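Local coordinates for protein nucleoside phosphorylase, putative (Trypanosoma brucei, PDB 3BJE) that shows uridine phosphorylase activity as a homodimer, breaking down uridine with phosphate to give uracil and ribose 1-phosphate, at residues A[228-232]-A[233-237]; A[248-251]-A[252-256]; A[293-296]-A[297-301]; A[332-335]-A[336-339]. All coordinates share one frame; numbering follows the deposited sequence.

In the fold
Each contact is a short turn or helical stretch closing on itself, and along the chain the four follow in series, neither nesting nor crossing. Contact 1 (228-237) rounds the surface loop between helix 213-228 and strand 239-246. Beyond that strand, contact 2 (248-256) folds into a tight turn beside uracil. Contact 3 (293-301) starts helix 295-305 where strand 284-292 ends, at the ribose of the bound ribose phosphate. Contact 4 (332-339) lies in the C-terminal helix 329-348. Contacts 2 and 3 meet at Met293, which packs on Gln254 and Gly249, and both touch the second subunit. Contacts 1 and 4 meet at Gln237 and Arg337, holding the surface loop to the C-terminal helix.

Contact 1: A[228-232]-A[233-237]; sequences AATGS and EADKQ
Thr230 and Lys236 meet across a surface loop that opens with an ST turn and closes with a short 3-10 turn, carrying the chain from helix 213-228 to strand 239-246. Among the hydrogen bonds made by side chains, Thr230 OG1 accepts from Ser232 N at 3.1 Å, which defines the ST turn. Lys236 NZ gives to Thr230 O at 2.7 Å, arriving almost in line with the C=O (161°), and it also bonds Asn227 O at the end of the preceding helix. The ammonium thus ties the loop back to the helix it has just left. Its route is set by a bend at chi2 (-77°) followed by an extended tail, which carries the chain back across the loop past Ser232 O. The backbone contribution is Asp235 N to Ser232 O at 3.1 Å, with the donor well above the carbonyl plane.

The van der Waals contacts are lighter. Asp235 slants across Thr230, its OD2 3.7 Å from Thr230 CB, and the methylene chain of Lys236 runs beside the threonine methyl, with Lys236 CD 4.1 Å from Thr230 CG2.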
loop_
_atom_site.group_PDB
_atom_site.type_symbol
_atom_site.label_atom_id
_atom_site.label_comp_id
_atom_site.label_asym_id
_atom_site.label_seq_id
_atom_site.Cartn_x
_atom_site.Cartn_y
_atom_site.Cartn_z
ATOM N N ALA A 228 4.300 33.007 15.350
ATOM C CA ALA A 228 4.007 34.327 15.922
ATOM C C ALA A 228 3.688 34.260 17.424
ATOM O O ALA A 228 3.915 35.232 18.167
ATOM C CB ALA A 228 2.859 34.978 15.163
ATOM N N ALA A 229 3.184 33.109 17.864
ATOM C CA ALA A 229 2.721 32.917 19.239
ATOM C C ALA A 229 3.825 32.521 20.213
ATOM O O ALA A 229 3.572 32.427 21.416
ATOM C CB ALA A 229 1.602 31.871 19.277
ATOM N N THR A 230 5.033 32.273 19.715
ATOM C CA THR A 230 6.157 31.971 20.600
ATOM C C THR A 230 7.373 32.844 20.313
ATOM O O THR A 230 7.671 33.163 19.162
ATOM C CB THR A 230 6.570 30.482 20.555
ATOM O OG1 THR A 230 7.572 30.240 21.555
ATOM C CG2 THR A 230 7.098 30.070 19.155
ATOM N N GLY A 231 8.060 33.229 21.383
ATOM C CA GLY A 231 9.299 33.988 21.293
ATOM C C GLY A 231 10.489 33.099 21.580
ATOM O O GLY A 231 11.594 33.585 21.804
ATOM N N SER A 232 10.255 31.790 21.582
ATOM C CA SER A 232 11.303 30.808 21.788
ATOM C C SER A 232 11.671 30.243 20.427
ATOM O O SER A 232 10.832 29.626 19.770
ATOM C CB SER A 232 10.803 29.688 22.706
ATOM O OG SER A 232 11.746 28.631 22.800
ATOM N N GLU A 233 12.920 30.446 20.012
ATOM C CA GLU A 233 13.389 29.963 18.708
ATOM C C GLU A 233 13.323 28.429 18.588
ATOM O O GLU A 233 13.140 27.895 17.491
ATOM C CB GLU A 233 14.815 30.462 18.434
ATOM C CG GLU A 233 15.214 30.442 16.951
ATOM C CD GLU A 233 14.480 31.481 16.108
ATOM O OE1 GLU A 233 14.226 32.599 16.606
ATOM O OE2 GLU A 233 14.170 31.181 14.935
ATOM N N ALA A 234 13.454 27.736 19.720
ATOM C CA ALA A 234 13.384 26.272 19.763
ATOM C C ALA A 234 11.984 25.715 19.505
ATOM O O ALA A 234 11.850 24.559 19.096
ATOM C CB ALA A 234 13.905 25.759 21.100
ATOM N N ASP A 235 10.949 26.519 19.745
ATOM C CA ASP A 235 9.565 26.096 19.501
ATOM C C ASP A 235 9.047 26.583 18.140
ATOM O O ASP A 235 7.863 26.444 17.851
ATOM C CB ASP A 235 8.648 26.584 20.648
ATOM C CG ASP A 235 7.201 26.040 20.550
ATOM O OD1 ASP A 235 7.002 24.841 20.227
ATOM O OD2 ASP A 235 6.252 26.821 20.810
ATOM N N LYS A 236 9.911 27.160 17.303
ATOM C CA LYS A 236 9.488 27.563 15.949
ATOM C C LYS A 236 9.353 26.342 15.025
ATOM O O LYS A 236 10.044 25.337 15.203
ATOM C CB LYS A 236 10.468 28.544 15.315
ATOM C CG LYS A 236 10.683 29.825 16.113
ATOM C CD LYS A 236 9.540 30.823 15.974
ATOM C CE LYS A 236 9.859 32.103 16.747
ATOM N NZ LYS A 236 8.757 33.111 16.712
ATOM N N GLN A 237 8.482 26.453 14.031
ATOM C CA GLN A 237 8.310 25.387 13.043
ATOM C C GLN A 237 8.496 25.963 11.661
ATOM O O GLN A 237 7.741 26.835 11.246
ATOM C CB GLN A 237 6.928 24.722 13.139
ATOM C CG GLN A 237 6.716 23.568 12.151
ATOM C CD GLN A 237 7.731 22.454 12.327
ATOM O OE1 GLN A 237 7.915 21.942 13.437
ATOM N NE2 GLN A 237 8.389 22.059 11.231
#

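Contact 2: A[248-251]-A[252-256]. With URA (uracil), chain D.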
loop_
_atom_site.group_PDB
_atom_site.type_symbol
_atom_site.label_atom_id
_atom_site.label_comp_id
_atom_site.label_asym_id
_atom_site.label_seq_id
_atom_site.Cartn_x
_atom_site.Cartn_y
_atom_site.Cartn_z
ATOM N N SER A 248 4.901 4.540 -5.294
ATOM C CA SER A 248 4.256 3.228 -5.063
ATOM C C SER A 248 5.187 2.229 -4.351
ATOM O O SER A 248 5.091 1.015 -4.508
ATOM C CB SER A 248 3.732 2.668 -6.372
ATOM O OG SER A 248 4.739 2.613 -7.374
ATOM N N GLY A 249 6.093 2.809 -3.550
ATOM C CA GLY A 249 7.076 2.074 -2.744
ATOM C C GLY A 249 7.977 3.067 -2.047
ATOM O O GLY A 249 7.751 4.270 -2.112
ATOM N N PHE A 250 8.980 2.547 -1.356
ATOM C CA PHE A 250 9.905 3.355 -0.571
ATOM C C PHE A 250 11.340 3.392 -1.113
ATOM O O PHE A 250 12.064 4.353 -0.894
ATOM C CB PHE A 250 9.942 2.801 0.850
ATOM C CG PHE A 250 10.711 3.646 1.817
ATOM C CD1 PHE A 250 10.083 4.688 2.474
ATOM C CD2 PHE A 250 12.036 3.401 2.093
ATOM C CE1 PHE A 250 10.760 5.475 3.384
ATOM C CE2 PHE A 250 12.724 4.167 3.020
ATOM C CZ PHE A 250 12.083 5.210 3.659
ATOM N N TYR A 251 11.793 2.306 -1.732
ATOM C CA TYR A 251 13.200 2.121 -2.042
ATOM C C TYR A 251 13.404 2.461 -3.497
ATOM O O TYR A 251 13.423 3.637 -3.821
ATOM C CB TYR A 251 13.662 0.710 -1.629
ATOM C CG TYR A 251 13.767 0.587 -0.122
ATOM C CD1 TYR A 251 14.841 1.169 0.562
ATOM C CD2 TYR A 251 12.780 -0.044 0.631
ATOM C CE1 TYR A 251 14.928 1.112 1.956
ATOM C CE2 TYR A 251 12.868 -0.122 2.036
ATOM C CZ TYR A 251 13.951 0.454 2.696
ATOM O OH TYR A 251 14.085 0.437 4.078
ATOM N N GLY A 252 13.539 1.471 -4.375
ATOM C CA GLY A 252 13.677 1.764 -5.816
ATOM C C GLY A 252 12.572 2.667 -6.357
ATOM O O GLY A 252 12.797 3.503 -7.220
ATOM N N CYS A 253 11.367 2.515 -5.812
ATOM C CA CYS A 253 10.243 3.392 -6.163
ATOM C C CYS A 253 10.419 4.854 -5.849
ATOM O O CYS A 253 9.665 5.679 -6.366
ATOM C CB CYS A 253 8.992 2.882 -5.486
ATOM S SG CYS A 253 8.426 1.277 -6.132
ATOM N N GLN A 254 11.357 5.165 -4.953
ATOM C CA GLN A 254 11.777 6.534 -4.637
ATOM C C GLN A 254 13.234 6.805 -5.059
ATOM O O GLN A 254 13.835 7.744 -4.597
ATOM C CB GLN A 254 11.541 6.858 -3.156
ATOM C CG GLN A 254 10.089 6.712 -2.725
ATOM C CD GLN A 254 9.795 7.162 -1.301
ATOM O OE1 GLN A 254 10.535 7.997 -0.728
ATOM N NE2 GLN A 254 8.690 6.656 -0.739
ATOM N N GLY A 255 13.798 5.976 -5.941
ATOM C CA GLY A 255 15.162 6.192 -6.406
ATOM C C GLY A 255 16.257 5.803 -5.418
ATOM O O GLY A 255 17.405 6.197 -5.594
ATOM N N ARG A 256 15.922 5.020 -4.383
ATOM C CA ARG A 256 16.936 4.444 -3.499
ATOM C C ARG A 256 17.593 3.237 -4.169
ATOM O O ARG A 256 16.914 2.415 -4.782
ATOM C CB ARG A 256 16.347 4.044 -2.137
ATOM C CG ARG A 256 15.918 5.216 -1.268
ATOM C CD ARG A 256 15.380 4.773 0.080
ATOM N NE ARG A 256 15.347 5.899 0.998
ATOM C CZ ARG A 256 14.345 6.769 1.123
ATOM N NH1 ARG A 256 13.226 6.648 0.431
ATOM N NH2 ARG A 256 14.458 7.782 1.969
HETATM N N1 URA D . 8.660 8.655 3.879
HETATM C C2 URA D . 8.825 8.375 2.567
HETATM O O2 URA D . 7.892 7.856 1.876
HETATM N N3 URA D . 9.986 8.624 1.983
HETATM C C4 URA D . 11.018 9.150 2.671
HETATM O O4 URA D . 12.082 9.367 2.066
HETATM C C5 URA D . 10.876 9.430 4.016
HETATM C C6 URA D . 9.656 9.166 4.610
HETATM O O HOH W 1 7.066 5.168 -7.221
#
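Tyr251 O takes Gln254 N at 2.8 Å, closing a short 3-10 turn, and also Arg256 N, five residues on, at 2.9 Å from the opposite face of its carbonyl plane. The Gln254 amide bonds both the protein and the base. NE2 gives one hydrogen to Gly249 O at 2.9 Å, in the carbonyl plane on a lone pair, and another to O2 of the uracil. OE1 accepts from uracil N3 at 2.8 Å in a nearly straight bond (173°). The bond to Gly249 O, with Arg256 NH1 giving to OE1, probably fixes which end of the amide is nitrogen, and so the pattern presented to the base.

A glutamine and an arginine reading the pyrimidine in this way are a hallmark of uridine phosphorylases. The stretched Arg256 chain brings NH2 to uracil O4 at 2.9 Å, while NH1 bonds Phe250 O at 2.9 Å. The guanidinium lies flat on the Phe250 ring, planes 8° apart, in an off-centre cation-pi stack with centres separated by 4.1 Å. Phe250 CE1 also touches the base at N3.

Within the turn, Cys253 CB packs against Gly249 CA at 3.4 Å. Glu101 of the second subunit takes the backbone N of Phe250 and of Tyr251, and Glu106 of that subunit is hydrogen-bonded to the Tyr251 hydroxyl.

Contact 3: A[293-296]-A[297-301]. With R1P (1-O-phosphono-alpha-D-ribofuranose), chain C.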
loop_
_atom_site.group_PDB
_atom_site.type_symbol
_atom_site.label_atom_id
_atom_site.label_comp_id
_atom_site.label_asym_id
_atom_site.label_seq_id
_atom_site.Cartn_x
_atom_site.Cartn_y
_atom_site.Cartn_z
ATOM N N MET A 293 4.282 8.624 0.200
ATOM C CA MET A 293 3.552 7.476 -0.367
ATOM C C MET A 293 2.015 7.551 -0.404
ATOM O O MET A 293 1.384 6.578 -0.801
ATOM C CB MET A 293 3.977 6.197 0.365
ATOM C CG MET A 293 5.449 5.863 0.164
ATOM S SD MET A 293 6.030 4.390 1.022
ATOM C CE MET A 293 5.031 3.103 0.199
ATOM N N GLU A 294 1.414 8.684 -0.020
ATOM C CA GLU A 294 -0.060 8.790 0.059
ATOM C C GLU A 294 -0.733 9.983 -0.618
ATOM O O GLU A 294 -1.910 9.906 -0.965
ATOM C CB GLU A 294 -0.491 8.774 1.538
ATOM C CG GLU A 294 -0.242 7.431 2.239
ATOM C CD GLU A 294 1.081 7.354 2.997
ATOM O OE1 GLU A 294 1.553 8.375 3.517
ATOM O OE2 GLU A 294 1.680 6.239 3.096
ATOM N N THR A 295 -0.007 11.079 -0.799
ATOM C CA THR A 295 -0.660 12.365 -1.030
ATOM C C THR A 295 -1.367 12.474 -2.376
ATOM O O THR A 295 -2.453 13.033 -2.455
ATOM C CB THR A 295 0.353 13.518 -0.805
ATOM O OG1 THR A 295 0.670 13.561 0.583
ATOM C CG2 THR A 295 -0.226 14.873 -1.209
ATOM N N SER A 296 -0.755 11.964 -3.447
ATOM C CA SER A 296 -1.354 12.060 -4.772
ATOM C C SER A 296 -2.794 11.536 -4.777
ATOM O O SER A 296 -3.699 12.228 -5.259
ATOM C CB SER A 296 -0.536 11.265 -5.789
ATOM O OG SER A 296 -0.408 9.914 -5.379
ATOM N N ALA A 297 -3.019 10.333 -4.230
ATOM C CA ALA A 297 -4.365 9.714 -4.233
ATOM C C ALA A 297 -5.311 10.426 -3.262
ATOM O O ALA A 297 -6.512 10.536 -3.507
ATOM C CB ALA A 297 -4.301 8.216 -3.885
ATOM N N ILE A 298 -4.797 10.884 -2.134
ATOM C CA ILE A 298 -5.629 11.671 -1.231
ATOM C C ILE A 298 -6.187 12.856 -1.968
ATOM O O ILE A 298 -7.377 13.153 -1.884
ATOM C CB ILE A 298 -4.817 12.182 -0.024
ATOM C CG1 ILE A 298 -4.488 11.028 0.899
ATOM C CG2 ILE A 298 -5.572 13.279 0.743
ATOM C CD1 ILE A 298 -3.475 11.407 1.986
ATOM N N CYS A 299 -5.310 13.601 -2.646
ATOM C CA CYS A 299 -5.747 14.782 -3.376
ATOM C C CYS A 299 -6.711 14.443 -4.526
ATOM O O CYS A 299 -7.750 15.083 -4.709
ATOM C CB CYS A 299 -4.537 15.547 -3.899
ATOM S SG CYS A 299 -3.602 16.360 -2.577
ATOM N N TYR A 300 -6.332 13.466 -5.330
ATOM C CA TYR A 300 -7.118 13.117 -6.513
ATOM C C TYR A 300 -8.495 12.558 -6.179
ATOM O O TYR A 300 -9.512 12.999 -6.728
ATOM C CB TYR A 300 -6.357 12.120 -7.386
ATOM C CG TYR A 300 -7.064 11.837 -8.694
ATOM C CD1 TYR A 300 -6.780 12.560 -9.844
ATOM C CD2 TYR A 300 -8.045 10.860 -8.768
ATOM C CE1 TYR A 300 -7.459 12.309 -11.031
ATOM C CE2 TYR A 300 -8.726 10.590 -9.948
ATOM C CZ TYR A 300 -8.436 11.332 -11.078
ATOM O OH TYR A 300 -9.099 11.088 -12.256
ATOM N N LEU A 301 -8.525 11.562 -5.311
ATOM C CA LEU A 301 -9.782 10.900 -4.984
ATOM C C LEU A 301 -10.683 11.844 -4.158
ATOM O O LEU A 301 -11.892 11.864 -4.384
ATOM C CB LEU A 301 -9.499 9.622 -4.221
ATOM C CG LEU A 301 -8.774 8.528 -5.032
ATOM C CD1 LEU A 301 -8.477 7.316 -4.160
ATOM C CD2 LEU A 301 -9.613 8.056 -6.214
HETATM C C5 R1P C . 7.032 5.199 4.889
HETATM O O5 R1P C . 8.029 5.121 5.918
HETATM C C4 R1P C . 5.780 5.879 5.408
HETATM O O4 R1P C . 6.086 7.129 6.053
HETATM C C1 R1P C . 5.408 8.211 5.406
HETATM C C2 R1P C . 5.142 7.672 3.991
HETATM O O2 R1P C . 4.164 8.382 3.195
HETATM C C3 R1P C . 4.805 6.209 4.291
HETATM O O3 R1P C . 3.466 6.042 4.787
HETATM O O1 R1P C . 4.216 8.673 6.127
HETATM P P R1P C . 3.687 8.241 7.592
HETATM O O1P R1P C . 3.369 6.762 7.329
HETATM O O2P R1P C . 2.456 9.105 7.803
HETATM O O3P R1P C . 4.778 8.411 8.600
#
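Glu294 works at both ends: its backbone O receives Ile298 N, while its carboxylate grips the ribose of the bound ribose 1-phosphate. OE2 takes the sugar hydroxyl O3 in a very short bond of 2.5 Å. OE1 lies toward O2, though its exact place is less sure. Met293 N also gives to ribose O2 at 3.0 Å, so that hydroxyl is met by the backbone as well. The glutamate chain turns at chi2 (95°), which swings the carboxylate off the helix and over to the sugar. Gly96 N is a second partner of OE2; Arg145, itself bonded to the ribose phosphate, pairs with OE1 in a salt bridge that shares the uncertainty in that atom's place.

A consecutive methionine and glutamate at the ribose are familiar from the nucleoside phosphorylase family, and here the glutamate occupies the N-cap position of helix 295-305. The first turns of that helix are regular. Cys299 N reaches Thr295 O at 2.9 Å in an almost straight bond (172°), and Tyr300 N reaches Ser296 O at 2.9 Å. Ile298 N stands farther from Glu294 O, at 3.3 Å.

Packing follows the same four-residue spacing. Ile298 CD1 rests on Glu294 CB at 4.0 Å, and both side chains also lie on Ile100 of helix 97-112. One residue on, Thr295 CG2 touches Cys299 SG at 3.9 Å; Thr295 OG1 is hydrogen-bonded to Glu292. On the sugar side, Met293 SD lies 3.9 Å from C3 of the ribose.

Contact 4: A[332-335]-A[336-339]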
loop_
_atom_site.group_PDB
_atom_site.type_symbol
_atom_site.label_atom_id
_atom_site.label_comp_id
_atom_site.label_asym_id
_atom_site.label_seq_id
_atom_site.Cartn_x
_atom_site.Cartn_y
_atom_site.Cartn_z
ATOM N N ASP A 332 10.049 13.684 17.238
ATOM C CA ASP A 332 8.951 13.701 18.202
ATOM C C ASP A 332 8.556 15.141 18.531
ATOM O O ASP A 332 7.374 15.463 18.599
ATOM C CB ASP A 332 9.355 12.982 19.498
ATOM C CG ASP A 332 9.507 11.474 19.326
ATOM O OD1 ASP A 332 9.133 10.926 18.264
ATOM O OD2 ASP A 332 10.002 10.834 20.276
ATOM N N ALA A 333 9.555 15.995 18.727
ATOM C CA ALA A 333 9.325 17.405 19.057
ATOM C C ALA A 333 8.702 18.170 17.890
ATOM O O ALA A 333 7.787 18.981 18.078
ATOM C CB ALA A 333 10.634 18.066 19.485
ATOM N N ALA A 334 9.209 17.918 16.688
ATOM C CA ALA A 334 8.659 18.540 15.492
ATOM C C ALA A 334 7.223 18.085 15.274
ATOM O O ALA A 334 6.353 18.896 14.966
ATOM C CB ALA A 334 9.526 18.222 14.266
ATOM N N MET A 335 6.977 16.791 15.467
ATOM C CA MET A 335 5.644 16.242 15.250
ATOM C C MET A 335 4.646 16.832 16.245
ATOM O O MET A 335 3.510 17.096 15.878
ATOM C CB MET A 335 5.661 14.711 15.324
ATOM C CG MET A 335 4.388 14.042 14.819
ATOM S SD MET A 335 3.932 14.473 13.117
ATOM C CE MET A 335 5.173 13.586 12.158
ATOM N N LYS A 336 5.073 17.088 17.486
ATOM C CA LYS A 336 4.183 17.712 18.467
ATOM C C LYS A 336 3.741 19.110 18.008
ATOM O O LYS A 336 2.566 19.446 18.099
ATOM C CB LYS A 336 4.832 17.752 19.858
ATOM C CG LYS A 336 4.937 16.368 20.482
ATOM C CD LYS A 336 5.453 16.384 21.908
ATOM C CE LYS A 336 6.058 15.019 22.290
ATOM N NZ LYS A 336 5.198 13.852 21.910
ATOM N N ARG A 337 4.668 19.896 17.468
ATOM C CA ARG A 337 4.322 21.229 16.953
ATOM C C ARG A 337 3.365 21.113 15.778
ATOM O O ARG A 337 2.413 21.867 15.660
ATOM C CB ARG A 337 5.567 21.990 16.492
ATOM C CG ARG A 337 6.541 22.321 17.604
ATOM C CD ARG A 337 7.628 23.253 17.092
ATOM N NE ARG A 337 8.569 22.561 16.213
ATOM C CZ ARG A 337 9.673 21.939 16.623
ATOM N NH1 ARG A 337 10.028 21.911 17.905
ATOM N NH2 ARG A 337 10.449 21.346 15.728
ATOM N N CYS A 338 3.637 20.162 14.893
ATOM C CA CYS A 338 2.885 20.051 13.657
ATOM C C CYS A 338 1.488 19.494 13.900
ATOM O O CYS A 338 0.560 19.838 13.168
ATOM C CB CYS A 338 3.648 19.200 12.647
ATOM S SG CYS A 338 5.154 20.042 12.095
ATOM N N ILE A 339 1.345 18.628 14.903
ATOM C CA ILE A 339 0.021 18.123 15.271
ATOM C C ILE A 339 -0.878 19.296 15.648
ATOM O O ILE A 339 -2.003 19.398 15.166
ATOM C CB ILE A 339 0.063 17.097 16.414
ATOM C CG1 ILE A 339 0.686 15.785 15.929
ATOM C CG2 ILE A 339 -1.360 16.818 16.961
ATOM C CD1 ILE A 339 1.107 14.858 17.056
HETATM O O HOH W 2 5.286 13.642 18.756
#
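Arg337 folds back over Ala334 because its chain starts with CG anti to the carbonyl carbon (chi1 -65°) and then bends at chi3 (-73°), laying the guanidinium along the helix surface. One face of that group covers the backbone: NH2 is 3.3 Å from Ala334 CA and 3.6 Å from Ala334 CB, and the carbonyl O of Ala333 sits under the same face. Its NE is bound by Gln237 OE1, and Asp235 packs against the side chain, so the arginine joins this helix to the loop ahead of strand 239-246.

Met335 has CG anti to the backbone N (chi1 -168°), and two further bends curl its tail. Its CG meets Ile339 CD1 at 4.1 Å, the two side chains crossing at about a right angle. The pair faces inward, touching Leu146 of strand 142-151, and Ile339 also reaches Val57 and Ile58 of helix 54-59.

On the exposed side, Lys336 passes its CG within 3.2 Å of Asp332 O. A bend at its last torsion brings NZ to a water, 3.2 Å away, that donates to Asp332 O at 2.8 Å. That carbonyl oxygen also takes Lys336 N at 3.0 Å, so it serves both the helix and the solvent bridge.

Beneath these side chains run successive i to i+4 backbone bonds, the one from Arg337 N to Ala333 O being weak. These bonds mark an alpha-helix, here the C-terminal 329-348; with Asp332 and Lys336 exposed and Met335, Cys338 and Ile339 buried, it is amphipathic, its apolar face packed on strands 142-151 and 308-318 and helix 54-59 of the phosphorylase fold.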